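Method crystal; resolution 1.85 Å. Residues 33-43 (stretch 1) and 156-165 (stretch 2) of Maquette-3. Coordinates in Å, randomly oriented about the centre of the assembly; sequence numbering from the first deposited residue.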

# COMPACT_ATOMS: atom_id res chain seq x y z
N LYS A 33 5.66 1.36 13.14
CA LYS A 33 6.66 1.27 14.23
C LYS A 33 7.63 2.45 14.14
O LYS A 33 7.73 3.19 15.14
CB LYS A 33 7.40 -0.08 14.19
CG LYS A 33 8.35 -0.32 15.36
CD LYS A 33 9.09 -1.64 15.29
CE LYS A 33 8.17 -2.84 15.20
NZ LYS A 33 8.92 -4.11 15.35
N ILE A 34 8.30 2.66 13.00
CA ILE A 34 9.30 3.76 12.87
C ILE A 34 8.60 5.11 13.01
O ILE A 34 9.19 6.00 13.64
CB ILE A 34 10.15 3.69 11.58
CG1 ILE A 34 11.18 4.82 11.58
CG2 ILE A 34 9.29 3.71 10.33
CD1 ILE A 34 12.30 4.66 10.58
N LYS A 35 7.39 5.28 12.46
CA LYS A 35 6.71 6.60 12.45
C LYS A 35 6.30 6.97 13.88
O LYS A 35 6.46 8.15 14.24
CB LYS A 35 5.56 6.62 11.43
CG LYS A 35 6.03 6.79 9.99
CD LYS A 35 4.95 7.10 8.98
CE LYS A 35 4.21 8.40 9.24
NZ LYS A 35 5.09 9.58 9.07
N LEU A 36 5.87 6.01 14.69
CA LEU A 36 5.53 6.27 16.11
C LEU A 36 6.81 6.60 16.89
O LEU A 36 6.76 7.51 17.74
CB LEU A 36 4.78 5.07 16.71
CG LEU A 36 4.15 5.30 18.08
CD1 LEU A 36 3.34 6.59 18.11
CD2 LEU A 36 3.28 4.12 18.49
N GLN A 37 7.92 5.91 16.60
CA GLN A 37 9.25 6.21 17.20
C GLN A 37 9.62 7.66 16.86
O GLN A 37 10.07 8.38 17.76
CB GLN A 37 10.30 5.21 16.72
CG GLN A 37 10.11 3.81 17.30
CD GLN A 37 11.08 2.78 16.75
OE1 GLN A 37 11.64 2.93 15.67
NE2 GLN A 37 11.26 1.71 17.51
N ILE A 38 9.39 8.08 15.62
CA ILE A 38 9.74 9.44 15.13
C ILE A 38 8.84 10.48 15.80
O ILE A 38 9.36 11.55 16.13
CB ILE A 38 9.73 9.50 13.59
CG1 ILE A 38 11.01 8.86 13.05
CG2 ILE A 38 9.54 10.92 13.09
CD1 ILE A 38 10.99 8.57 11.57
N ILE A 39 7.55 10.19 16.02
CA ILE A 39 6.62 11.09 16.77
C ILE A 39 7.25 11.41 18.14
O ILE A 39 7.24 12.59 18.54
CB ILE A 39 5.21 10.48 16.91
CG1 ILE A 39 4.46 10.50 15.58
CG2 ILE A 39 4.43 11.20 18.00
CD1 ILE A 39 3.02 10.06 15.65
N LYS A 40 7.76 10.39 18.84
CA LYS A 40 8.36 10.56 20.19
C LYS A 40 9.62 11.43 20.08
O LYS A 40 9.81 12.28 20.96
CB LYS A 40 8.62 9.20 20.83
CG LYS A 40 7.37 8.38 21.10
CD LYS A 40 7.65 7.00 21.66
CE LYS A 40 8.30 7.04 23.02
NZ LYS A 40 8.30 5.71 23.67
N GLN A 41 10.43 11.22 19.04
CA GLN A 41 11.66 12.02 18.75
C GLN A 41 11.29 13.48 18.46
O GLN A 41 11.99 14.38 18.96
CB GLN A 41 12.43 11.44 17.56
CG GLN A 41 13.22 10.18 17.88
CD GLN A 41 13.99 9.71 16.67
OE1 GLN A 41 13.69 8.67 16.09
NE2 GLN A 41 14.97 10.50 16.25
N LEU A 42 10.24 13.70 17.66
CA LEU A 42 9.73 15.06 17.33
C LEU A 42 9.28 15.76 18.62
O LEU A 42 9.63 16.93 18.80
CB LEU A 42 8.57 14.96 16.35
CG LEU A 42 8.93 15.01 14.87
CD1 LEU A 42 7.72 14.68 14.01
CD2 LEU A 42 9.49 16.38 14.50
N ARG A 43 8.49 15.07 19.45
CA ARG A 43 7.96 15.63 20.72
C ARG A 43 9.14 16.01 21.62
O ARG A 43 9.13 17.13 22.16
CB ARG A 43 7.02 14.64 21.40
CG ARG A 43 6.41 15.15 22.70
CD ARG A 43 5.63 16.44 22.50
NE ARG A 43 5.14 17.00 23.75
CZ ARG A 43 3.92 16.82 24.26
NH1 ARG A 43 3.03 16.07 23.63
NH2 ARG A 43 3.60 17.39 25.41
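Stretch 2 156-165: RELLKGKLQV

Residues 156-165 form a continuous segment of α-helix that begins earlier in the chain and runs on beyond Val165, just as residues 33-43 belong to a longer helix. Each backbone is held by regular i to i+4 hydrogen bonds; in stretch 2 these run from Lys160 N to Arg156 O (3.0 Å) through to Val165 N to Gly161 O (3.0 Å). The two helices pack nearly antiparallel, with a signed crossing angle of -159° and a closest approach of their axes of 10.3 Å. The register follows from this direction: CA of Leu158 lies 6.6 Å from CA of Gln41, CA of Gly161 lies 6.9 Å from CA of Ile38, and CA of Val165 lies 7.1 Å from CA of Ile34. No hydrogen bond links the stretches, and the 495 Å² of surface buried between them, both sides summed, comes mostly from apolar residues.

Arg156, at the start of the segment, is exposed and takes no part in the contact. Glu157 is marginal to it: its CB lies 4.1 Å from NE2 of Gln41, while its carboxylate forms a long salt bridge along its own helix, OE1 to NZ of Lys160 at 3.6 Å. Leu158 makes a far larger contribution. Its CA-to-CB bond points sideways, but the t, p rotamer brings the end of the side chain nearer to stretch 1, so that CD2 meets CD2 of Leu42 at 3.5 Å and CD1 lies 4.0 Å from CG2 of Ile38. CD1 also reaches CB of Gln41, at 4.1 Å. The CA-to-CB bond of Leu159 points away from stretch 1, and the extended chain of Lys160 leads away from it as well.

At Gly161 the absence of a side chain leaves the backbone open to Ile38, whose CD1 approaches the glycine C at 3.6 Å. A CB here would point toward stretch 1 and fall only 3.3 Å from that same CD1, a tight fit. Ile38 thus acts as a knob, seated in a hole formed by Leu158, Gly161, Lys162 and Val165. Gly161 O, besides accepting the bond from Val165 N, lies 3.8 Å from CD1 of Ile34.

The CA-to-CB bond of Lys162 points away from stretch 1, yet its side chain bends back, and CE packs 3.8 Å from CG2 of Ile38. Its NZ lies 4.1 Å from NZ of Lys35, a close approach of like charges; both nitrogens are hydrogen-bonded elsewhere in the structure. Leu163 is out of reach of stretch 1. Gln164 returns to the contact with its aliphatic portion, CG lying 3.7 Å from CD1 of Ile34. Val165 then closes the segment, its CA-to-CB bond pointing toward stretch 1. Its CG2 is wedged against two isoleucines, 3.3 Å from CD1 of Ile38 and 3.8 Å from CD1 of Ile34, and it also lies 4.2 Å from CG of Lys35, whose aliphatic chain extends the apolar surface.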

# COMPACT_ATOMS: atom_id res chain seq x y z
N ARG A 156 19.52 16.07 13.69
CA ARG A 156 20.27 15.22 12.73
C ARG A 156 19.77 13.77 12.85
O ARG A 156 19.61 13.13 11.80
CB ARG A 156 21.78 15.32 12.97
CG ARG A 156 22.61 15.25 11.69
CD ARG A 156 24.06 15.65 11.91
NE ARG A 156 24.93 14.50 12.14
CZ ARG A 156 25.66 13.88 11.22
NH1 ARG A 156 25.67 14.29 9.96
NH2 ARG A 156 26.41 12.84 11.56
N GLU A 157 19.51 13.29 14.06
CA GLU A 157 18.94 11.93 14.31
C GLU A 157 17.53 11.85 13.71
O GLU A 157 17.20 10.81 13.11
CB GLU A 157 18.93 11.60 15.80
CG GLU A 157 20.29 11.19 16.34
CD GLU A 157 20.94 10.05 15.57
OE1 GLU A 157 21.88 10.33 14.80
OE2 GLU A 157 20.49 8.90 15.73
N LEU A 158 16.74 12.91 13.87
CA LEU A 158 15.36 13.01 13.33
C LEU A 158 15.41 12.93 11.80
O LEU A 158 14.59 12.21 11.21
CB LEU A 158 14.76 14.34 13.81
CG LEU A 158 13.31 14.61 13.42
CD1 LEU A 158 12.37 13.55 13.99
CD2 LEU A 158 12.90 16.00 13.88
N LEU A 159 16.37 13.63 11.18
CA LEU A 159 16.55 13.65 9.71
C LEU A 159 16.91 12.23 9.23
O LEU A 159 16.29 11.78 8.25
CB LEU A 159 17.64 14.66 9.34
CG LEU A 159 18.00 14.72 7.85
CD1 LEU A 159 16.78 15.01 7.00
CD2 LEU A 159 19.07 15.77 7.60
N LYS A 160 17.85 11.56 9.90
CA LYS A 160 18.27 10.17 9.56
C LYS A 160 17.04 9.26 9.57
O LYS A 160 16.88 8.47 8.61
CB LYS A 160 19.31 9.65 10.55
CG LYS A 160 20.73 10.16 10.35
CD LYS A 160 21.72 9.47 11.27
CE LYS A 160 23.11 10.05 11.20
NZ LYS A 160 24.06 9.31 12.07
N GLY A 161 16.21 9.37 10.61
CA GLY A 161 14.95 8.61 10.74
C GLY A 161 14.02 8.87 9.56
O GLY A 161 13.52 7.88 8.98
N LYS A 162 13.82 10.14 9.21
CA LYS A 162 12.89 10.57 8.14
C LYS A 162 13.38 10.03 6.79
O LYS A 162 12.54 9.60 5.99
CB LYS A 162 12.73 12.09 8.11
CG LYS A 162 11.82 12.65 9.19
CD LYS A 162 10.44 12.05 9.17
CE LYS A 162 9.39 12.92 9.83
NZ LYS A 162 8.06 12.27 9.77
N LEU A 163 14.70 10.03 6.56
CA LEU A 163 15.30 9.48 5.31
C LEU A 163 15.02 7.98 5.20
O LEU A 163 14.74 7.51 4.07
CB LEU A 163 16.80 9.80 5.30
CG LEU A 163 17.15 11.28 5.08
CD1 LEU A 163 18.62 11.53 5.32
CD2 LEU A 163 16.75 11.73 3.69
N GLN A 164 15.05 7.24 6.32
CA GLN A 164 14.74 5.78 6.35
C GLN A 164 13.24 5.58 6.08
O GLN A 164 12.91 4.64 5.33
CB GLN A 164 15.15 5.15 7.68
CG GLN A 164 14.62 3.73 7.87
CD GLN A 164 15.08 2.77 6.80
OE1 GLN A 164 16.16 2.92 6.22
NE2 GLN A 164 14.27 1.76 6.54
N VAL A 165 12.38 6.42 6.67
CA VAL A 165 10.90 6.38 6.46
C VAL A 165 10.61 6.50 4.96
O VAL A 165 9.79 5.73 4.45
CB VAL A 165 10.17 7.48 7.25
CG1 VAL A 165 8.78 7.77 6.69
CG2 VAL A 165 10.06 7.12 8.72